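Local coordinates for protein NAD-dependent epimerase/dehydratase (Veillonella parvula, PDB 4HNH) that binds NADP and is probably a Rossmann-fold epimerase, dehydratase or related NAD(P)-dependent oxidoreductase, at residues Thr150-Thr155 against Ile206-Pro211; Thr155-Asp160 against Glu183-Ala188. All coordinates share one frame; numbering follows the deposited sequence. Where two conformers were deposited one is given.

Contact 1: Thr150-Thr155 against Ile206-Pro211; sequences TILRLT and IGVGEP. With NAP (NADP nicotinamide-adenine-dinucleotide phosphate), chain C.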
loop_
_atom_site.group_PDB
_atom_site.type_symbol
_atom_site.label_atom_id
_atom_site.label_comp_id
_atom_site.label_asym_id
_atom_site.label_seq_id
_atom_site.Cartn_x
_atom_site.Cartn_y
_atom_site.Cartn_z
ATOM N N THR A 150 -8.590 -0.752 -3.660
ATOM C CA THR A 150 -8.020 -2.082 -3.674
ATOM C C THR A 150 -7.157 -2.190 -2.430
ATOM O O THR A 150 -6.269 -1.369 -2.217
ATOM C CB THR A 150 -7.120 -2.308 -4.887
ATOM O OG1 THR A 150 -7.758 -1.813 -6.070
ATOM C CG2 THR A 150 -6.812 -3.804 -5.043
ATOM N N ILE A 151 -7.414 -3.207 -1.613
ATOM C CA ILE A 151 -6.587 -3.472 -0.445
ATOM C C ILE A 151 -5.634 -4.577 -0.860
ATOM O O ILE A 151 -6.058 -5.559 -1.459
ATOM C CB ILE A 151 -7.432 -3.934 0.754
ATOM C CG1 ILE A 151 -8.300 -2.775 1.284
ATOM C CG2 ILE A 151 -6.543 -4.459 1.874
ATOM C CD1 ILE A 151 -9.352 -3.190 2.302
ATOM N N LEU A 152 -4.345 -4.359 -0.632
ATOM C CA LEU A 152 -3.344 -5.391 -0.877
ATOM C C LEU A 152 -2.948 -5.977 0.470
ATOM O O LEU A 152 -2.384 -5.289 1.309
ATOM C CB LEU A 152 -2.128 -4.802 -1.593
ATOM C CG LEU A 152 -2.439 -4.207 -2.966
ATOM C CD1 LEU A 152 -1.172 -3.672 -3.630
ATOM C CD2 LEU A 152 -3.100 -5.239 -3.864
ATOM N N ARG A 153 -3.299 -7.242 0.698
ATOM C CA ARG A 153 -2.923 -7.908 1.939
ATOM C C ARG A 153 -1.528 -8.503 1.785
ATOM O O ARG A 153 -1.349 -9.505 1.087
ATOM C CB ARG A 153 -3.927 -9.009 2.256
ATOM C CG ARG A 153 -5.295 -8.457 2.638
ATOM C CD ARG A 153 -6.304 -9.577 2.868
ATOM N NE ARG A 153 -6.833 -10.147 1.628
ATOM C CZ ARG A 153 -6.684 -11.412 1.243
ATOM N NH1 ARG A 153 -5.998 -12.273 1.986
ATOM N NH2 ARG A 153 -7.230 -11.823 0.095
ATOM N N LEU A 154 -0.543 -7.880 2.426
ATOM C CA LEU A 154 0.837 -8.296 2.249
ATOM C C LEU A 154 1.267 -9.292 3.306
ATOM O O LEU A 154 0.995 -9.119 4.506
ATOM C CB LEU A 154 1.777 -7.096 2.274
ATOM C CG LEU A 154 1.425 -5.925 1.350
ATOM C CD1 LEU A 154 2.466 -4.826 1.465
ATOM C CD2 LEU A 154 1.220 -6.380 -0.102
ATOM N N THR A 155 1.953 -10.333 2.856
ATOM C CA THR A 155 2.578 -11.249 3.796
ATOM C C THR A 155 3.906 -10.658 4.259
ATOM O O THR A 155 4.200 -9.496 3.980
ATOM C CB THR A 155 2.681 -12.660 3.206
ATOM O OG1 THR A 155 3.183 -13.562 4.195
ATOM C CG2 THR A 155 3.568 -12.684 1.966
ATOM N N ILE A 206 -7.008 -8.199 -1.951
ATOM C CA ILE A 206 -6.197 -9.182 -2.658
ATOM C C ILE A 206 -4.875 -9.421 -1.938
ATOM O O ILE A 206 -4.180 -8.474 -1.575
ATOM C CB ILE A 206 -5.887 -8.654 -4.083
ATOM C CG1 ILE A 206 -7.192 -8.306 -4.810
ATOM C CG2 ILE A 206 -5.035 -9.661 -4.879
ATOM C CD1 ILE A 206 -8.232 -9.398 -4.737
ATOM N N GLY A 207 -4.504 -10.685 -1.754
ATOM C CA GLY A 207 -3.218 -10.978 -1.140
ATOM C C GLY A 207 -2.072 -10.900 -2.137
ATOM O O GLY A 207 -2.269 -11.079 -3.336
ATOM N N VAL A 208 -0.874 -10.616 -1.645
ATOM C CA VAL A 208 0.304 -10.574 -2.515
ATOM C C VAL A 208 1.385 -11.382 -1.826
ATOM O O VAL A 208 1.766 -11.079 -0.696
ATOM C CB VAL A 208 0.815 -9.123 -2.750
ATOM C CG1 VAL A 208 1.967 -9.119 -3.748
ATOM C CG2 VAL A 208 -0.306 -8.213 -3.246
ATOM N N GLY A 209 1.860 -12.428 -2.491
ATOM C CA GLY A 209 2.846 -13.312 -1.900
ATOM C C GLY A 209 3.866 -13.793 -2.913
ATOM O O GLY A 209 3.628 -13.757 -4.115
ATOM N N GLU A 210 5.021 -14.229 -2.417
ATOM C CA GLU A 210 6.045 -14.796 -3.293
ATOM C C GLU A 210 5.724 -16.264 -3.554
ATOM O O GLU A 210 5.606 -17.046 -2.621
ATOM C CB GLU A 210 7.411 -14.663 -2.620
ATOM C CG GLU A 210 8.526 -15.344 -3.415
ATOM C CD GLU A 210 9.883 -15.197 -2.749
ATOM O OE1 GLU A 210 9.966 -14.542 -1.690
ATOM O OE2 GLU A 210 10.866 -15.764 -3.270
ATOM N N PRO A 211 5.559 -16.650 -4.832
ATOM C CA PRO A 211 5.307 -18.065 -5.117
ATOM C C PRO A 211 6.361 -18.984 -4.509
ATOM O O PRO A 211 7.542 -18.643 -4.462
ATOM C CB PRO A 211 5.373 -18.130 -6.649
ATOM C CG PRO A 211 4.956 -16.750 -7.088
ATOM C CD PRO A 211 5.588 -15.836 -6.062
HETATM P PA NAP C . 6.847 1.329 6.335
HETATM O O1A NAP C . 8.291 1.399 5.966
HETATM O O2A NAP C . 6.799 1.438 7.829
HETATM O O5B NAP C . 6.055 2.524 5.696
HETATM C C5B NAP C . 4.889 3.010 6.297
HETATM C C4B NAP C . 4.886 4.486 6.218
HETATM O O4B NAP C . 3.604 4.994 6.599
HETATM C C3B NAP C . 5.925 5.084 7.131
HETATM O O3B NAP C . 6.874 5.770 6.403
HETATM C C2B NAP C . 5.124 5.978 8.018
HETATM O O2B NAP C . 5.723 7.237 8.262
HETATM C C1B NAP C . 3.863 6.191 7.231
HETATM N N9A NAP C . 2.816 6.559 8.141
HETATM C C8A NAP C . 2.067 5.711 8.972
HETATM N N7A NAP C . 1.226 6.454 9.693
HETATM C C5A NAP C . 1.401 7.816 9.361
HETATM C C6A NAP C . 0.800 9.045 9.790
HETATM N N6A NAP C . -0.201 9.048 10.760
HETATM N N1A NAP C . 1.237 10.192 9.250
HETATM C C2A NAP C . 2.185 10.206 8.319
HETATM N N3A NAP C . 2.780 9.082 7.880
HETATM C C4A NAP C . 2.419 7.896 8.373
HETATM O O3 NAP C . 6.167 -0.038 5.913
HETATM P PN NAP C . 6.361 -0.826 4.532
HETATM O O1N NAP C . 7.516 -1.771 4.554
HETATM O O2N NAP C . 6.626 0.034 3.340
HETATM O O5D NAP C . 5.030 -1.673 4.377
HETATM C C5D NAP C . 3.811 -0.998 4.102
HETATM C C4D NAP C . 2.753 -1.278 5.189
HETATM O O4D NAP C . 2.423 -2.630 5.282
HETATM C C3D NAP C . 3.120 -0.824 6.583
HETATM O O3D NAP C . 1.985 -0.374 7.196
HETATM C C2D NAP C . 3.623 -2.082 7.202
HETATM O O2D NAP C . 3.541 -2.037 8.579
HETATM C C1D NAP C . 2.662 -3.043 6.611
HETATM N N1N NAP C . 3.128 -4.452 6.540
HETATM C C2N NAP C . 4.370 -4.813 7.033
HETATM C C3N NAP C . 4.804 -6.134 6.950
HETATM C C7N NAP C . 6.120 -6.515 7.469
HETATM O O7N NAP C . 6.565 -7.617 7.245
HETATM N N7N NAP C . 6.898 -5.574 8.234
HETATM C C4N NAP C . 3.944 -7.102 6.325
HETATM C C5N NAP C . 2.650 -6.663 5.820
HETATM C C6N NAP C . 2.288 -5.361 5.937
HETATM P P2B NAP C . 6.885 7.509 9.305
HETATM O O1X NAP C . 6.665 6.991 10.718
HETATM O O2X NAP C . 8.166 6.834 8.834
HETATM O O3X NAP C . 7.143 9.005 9.431
#
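R153 turns back at chi3 (-78°), and this bend lays its guanidinium over the backbone of G207. The N of G207 stands 3.5 Å from R153 NH2, above one face of the group and near its rim. Both are donors, so this is packing and not a bond. NH2 is instead bonded to S205 O, and NH1 forms a salt bridge with E114. The two strands run parallel as neighbours in the central sheet of a Rossmann-type NAD(P)-binding fold. I206 N gives a straight bond to I151 O (2.8 Å, 170°). R153 N reaches I206 O at 2.7 Å, from above the carbonyl plane. V208 N closes the set on R153 O at 3.0 Å. On the face opposite R153 lie the apolar L152, L154 and V208. L154 CD2 rests 3.8 Å from V208 CB, the two side chains lying side by side. L152 CD2 meets V208 CG2 at 4.1 Å on a slant. Helix 182-193 covers this face. T155 places its methyl CG2 3.6 Å from V208 O, a buried carbonyl oxygen with no hydrogen-bond partner in the model. L154 O lies 3.2 Å from NADP C5N, close to the nicotinamide plane, and L154 CB touches the same carbon.

Contact 2: Thr155-Asp160 against Glu183-Ala188; sequences TWLYND and EAVVKA. With NAP (NADP nicotinamide-adenine-dinucleotide phosphate), chain C.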
loop_
_atom_site.group_PDB
_atom_site.type_symbol
_atom_site.label_atom_id
_atom_site.label_comp_id
_atom_site.label_asym_id
_atom_site.label_seq_id
_atom_site.Cartn_x
_atom_site.Cartn_y
_atom_site.Cartn_z
ATOM N N THR A 155 1.953 -10.333 2.856
ATOM C CA THR A 155 2.578 -11.249 3.796
ATOM C C THR A 155 3.906 -10.658 4.259
ATOM O O THR A 155 4.200 -9.496 3.980
ATOM C CB THR A 155 2.681 -12.660 3.206
ATOM O OG1 THR A 155 3.183 -13.562 4.195
ATOM C CG2 THR A 155 3.568 -12.684 1.966
ATOM N N TRP A 156 4.704 -11.422 4.991
ATOM C CA TRP A 156 5.904 -10.852 5.596
ATOM C C TRP A 156 6.887 -10.289 4.567
ATOM O O TRP A 156 7.178 -10.922 3.553
ATOM C CB TRP A 156 6.601 -11.879 6.482
ATOM C CG TRP A 156 5.842 -12.196 7.721
ATOM C CD1 TRP A 156 4.933 -13.211 7.907
ATOM C CD2 TRP A 156 5.923 -11.500 8.969
ATOM N NE1 TRP A 156 4.455 -13.186 9.196
ATOM C CE2 TRP A 156 5.047 -12.146 9.869
ATOM C CE3 TRP A 156 6.669 -10.408 9.418
ATOM C CZ2 TRP A 156 4.887 -11.721 11.196
ATOM C CZ3 TRP A 156 6.509 -9.985 10.723
ATOM C CH2 TRP A 156 5.631 -10.640 11.601
ATOM N N LEU A 157 7.407 -9.097 4.846
ATOM C CA LEU A 157 8.222 -8.375 3.875
ATOM C C LEU A 157 9.722 -8.513 4.084
ATOM O O LEU A 157 10.206 -8.592 5.222
ATOM C CB LEU A 157 7.878 -6.878 3.902
ATOM C CG LEU A 157 6.439 -6.505 3.544
ATOM C CD1 LEU A 157 6.180 -5.012 3.808
ATOM C CD2 LEU A 157 6.131 -6.849 2.107
ATOM N N TYR A 158 10.456 -8.477 2.976
ATOM C CA TYR A 158 11.912 -8.377 3.009
ATOM C C TYR A 158 12.360 -7.705 1.707
ATOM O O TYR A 158 11.544 -7.481 0.808
ATOM C CB TYR A 158 12.561 -9.759 3.197
ATOM C CG TYR A 158 12.469 -10.676 2.002
ATOM C CD1 TYR A 158 13.596 -10.961 1.239
ATOM C CD2 TYR A 158 11.268 -11.254 1.638
ATOM C CE1 TYR A 158 13.521 -11.795 0.143
ATOM C CE2 TYR A 158 11.175 -12.082 0.545
ATOM C CZ TYR A 158 12.309 -12.365 -0.191
ATOM O OH TYR A 158 12.236 -13.193 -1.283
ATOM N N ASN A 159 13.642 -7.369 1.613
ATOM C CA ASN A 159 14.153 -6.690 0.429
ATOM C C ASN A 159 15.077 -7.592 -0.372
ATOM O O ASN A 159 16.021 -8.164 0.176
ATOM C CB ASN A 159 14.906 -5.422 0.832
ATOM C CG ASN A 159 14.023 -4.427 1.546
ATOM O OD1 ASN A 159 12.843 -4.287 1.229
ATOM N ND2 ASN A 159 14.590 -3.735 2.532
ATOM N N ASP A 160 14.789 -7.722 -1.663
ATOM C CA ASP A 160 15.678 -8.400 -2.592
ATOM C C ASP A 160 15.297 -8.049 -4.029
ATOM O O ASP A 160 14.317 -8.568 -4.553
ATOM C CB ASP A 160 15.606 -9.914 -2.404
ATOM C CG ASP A 160 16.631 -10.647 -3.250
ATOM O OD1 ASP A 160 16.898 -11.832 -2.969
ATOM O OD2 ASP A 160 17.183 -10.025 -4.187
ATOM N N GLU A 183 10.106 -5.389 -3.460
ATOM C CA GLU A 183 10.238 -5.130 -4.885
ATOM C C GLU A 183 9.140 -5.844 -5.665
ATOM O O GLU A 183 8.623 -5.303 -6.640
ATOM C CB GLU A 183 11.623 -5.558 -5.377
ATOM C CG GLU A 183 12.792 -4.693 -4.841
ATOM C CD GLU A 183 13.282 -5.075 -3.435
ATOM O OE1 GLU A 183 12.755 -6.024 -2.811
ATOM O OE2 GLU A 183 14.232 -4.413 -2.958
ATOM N N ALA A 184 8.782 -7.051 -5.226
ATOM C CA ALA A 184 7.691 -7.780 -5.880
ATOM C C ALA A 184 6.357 -7.088 -5.623
ATOM O O ALA A 184 5.495 -7.038 -6.510
ATOM C CB ALA A 184 7.646 -9.241 -5.415
ATOM N N VAL A 185 6.177 -6.543 -4.428
ATOM C CA VAL A 185 4.938 -5.819 -4.124
ATOM C C VAL A 185 4.851 -4.557 -4.985
ATOM O O VAL A 185 3.785 -4.214 -5.499
ATOM C CB VAL A 185 4.851 -5.435 -2.634
ATOM C CG1 VAL A 185 3.614 -4.589 -2.369
ATOM C CG2 VAL A 185 4.793 -6.693 -1.768
ATOM N N VAL A 186 5.977 -3.871 -5.145
ATOM C CA VAL A 186 6.000 -2.731 -6.046
ATOM C C VAL A 186 5.578 -3.127 -7.463
ATOM O O VAL A 186 4.802 -2.428 -8.090
ATOM C CB VAL A 186 7.353 -2.008 -6.025
ATOM C CG1 VAL A 186 7.458 -1.024 -7.191
ATOM C CG2 VAL A 186 7.531 -1.305 -4.688
ATOM N N LYS A 187 6.068 -4.261 -7.952
ATOM C CA LYS A 187 5.668 -4.719 -9.281
ATOM C C LYS A 187 4.168 -4.985 -9.336
ATOM O O LYS A 187 3.514 -4.651 -10.323
ATOM C CB LYS A 187 6.458 -5.968 -9.692
ATOM C CG LYS A 187 6.228 -6.401 -11.140
ATOM C CD LYS A 187 7.035 -7.645 -11.479
ATOM C CE LYS A 187 6.696 -8.154 -12.874
ATOM N NZ LYS A 187 5.230 -8.399 -13.042
ATOM N N ALA A 188 3.616 -5.580 -8.279
ATOM C CA ALA A 188 2.171 -5.833 -8.248
ATOM C C ALA A 188 1.373 -4.527 -8.285
ATOM O O ALA A 188 0.354 -4.426 -8.980
ATOM C CB ALA A 188 1.798 -6.664 -7.028
HETATM P PA NAP C . 6.847 1.329 6.335
HETATM O O1A NAP C . 8.291 1.399 5.966
HETATM O O2A NAP C . 6.799 1.438 7.829
HETATM O O5B NAP C . 6.055 2.524 5.696
HETATM C C5B NAP C . 4.889 3.010 6.297
HETATM C C4B NAP C . 4.886 4.486 6.218
HETATM O O4B NAP C . 3.604 4.994 6.599
HETATM C C3B NAP C . 5.925 5.084 7.131
HETATM O O3B NAP C . 6.874 5.770 6.403
HETATM C C2B NAP C . 5.124 5.978 8.018
HETATM O O2B NAP C . 5.723 7.237 8.262
HETATM C C1B NAP C . 3.863 6.191 7.231
HETATM N N9A NAP C . 2.816 6.559 8.141
HETATM C C8A NAP C . 2.067 5.711 8.972
HETATM N N7A NAP C . 1.226 6.454 9.693
HETATM C C5A NAP C . 1.401 7.816 9.361
HETATM C C6A NAP C . 0.800 9.045 9.790
HETATM N N6A NAP C . -0.201 9.048 10.760
HETATM N N1A NAP C . 1.237 10.192 9.250
HETATM C C2A NAP C . 2.185 10.206 8.319
HETATM N N3A NAP C . 2.780 9.082 7.880
HETATM C C4A NAP C . 2.419 7.896 8.373
HETATM O O3 NAP C . 6.167 -0.038 5.913
HETATM P PN NAP C . 6.361 -0.826 4.532
HETATM O O1N NAP C . 7.516 -1.771 4.554
HETATM O O2N NAP C . 6.626 0.034 3.340
HETATM O O5D NAP C . 5.030 -1.673 4.377
HETATM C C5D NAP C . 3.811 -0.998 4.102
HETATM C C4D NAP C . 2.753 -1.278 5.189
HETATM O O4D NAP C . 2.423 -2.630 5.282
HETATM C C3D NAP C . 3.120 -0.824 6.583
HETATM O O3D NAP C . 1.985 -0.374 7.196
HETATM C C2D NAP C . 3.623 -2.082 7.202
HETATM O O2D NAP C . 3.541 -2.037 8.579
HETATM C C1D NAP C . 2.662 -3.043 6.611
HETATM N N1N NAP C . 3.128 -4.452 6.540
HETATM C C2N NAP C . 4.370 -4.813 7.033
HETATM C C3N NAP C . 4.804 -6.134 6.950
HETATM C C7N NAP C . 6.120 -6.515 7.469
HETATM O O7N NAP C . 6.565 -7.617 7.245
HETATM N N7N NAP C . 6.898 -5.574 8.234
HETATM C C4N NAP C . 3.944 -7.102 6.325
HETATM C C5N NAP C . 2.650 -6.663 5.820
HETATM C C6N NAP C . 2.288 -5.361 5.937
HETATM P P2B NAP C . 6.885 7.509 9.305
HETATM O O1X NAP C . 6.665 6.991 10.718
HETATM O O2X NAP C . 8.166 6.834 8.834
HETATM O O3X NAP C . 7.143 9.005 9.431
#
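The carboxylate of E183 is met from above its plane by the backbone of D160. The nicotinamide of NADP has L157 CG over one face, near C3N and C4N and 3.8 Å from C4N. D160 N gives its hydrogen to E183 OE1 at 2.9 Å, 42° out of the carboxylate plane. The bond is fairly straight, 157° at the hydrogen. On the other oxygen, OE2, N159 CB lies 4.0 Å away. OE2 also forms a salt bridge with K20 of helix 16-28, so each carboxylate oxygen has a partner. The lysine would be expected to favour the charged form of the acid. A bend at chi2 (82°) turns the carboxylate of E183 off an extended course and over D160 N. D160 OD2 accepts from E162 N. With an alanine at E183, D160 N would probably lose its acceptor and K20 this salt bridge.

L157 joins the helix to the cofactor. Its CD2 meets V185 CG2 at 4.1 Å, the side chains crossing at about a right angle. Its CD1 is 3.6 Å from O5D of NADP. The backbone N of L157 also bonds to the carboxamide O7N at 2.9 Å. The residue therefore holds the nicotinamide end of NADP by its backbone and packs against it with its side chain. This main-chain hold on the carboxamide comes near the C-terminal end of strand 148-158, probably as in many short-chain dehydrogenases.

Strand 180-181 pairs with strand 148-158 and leads straight into helix 182-193. V180 packs on both L157 and V185. Helix 16-28 closes in from another direction, with I17 against L157 and K20 against N159.

Overall arrangement
Contacts 1 and 2 lie with their centres about 9 Å apart and share T155. Both use strand 148-158, contact 1 on its earlier part and contact 2 on its end and the loop beyond. Along the chain, helix 182-193 of contact 2 comes before strand 204-209 of contact 1, so contact 2 is nested inside the loop that contact 1 closes. The two meet directly: V185 and A188 of the helix pack on L154 and V208, and E210 OE1 probably hydrogen-bonds to Y158 OH. One strand thus links the sheet, the helix packed on it and the nicotinamide end of NADP, which both contacts touch.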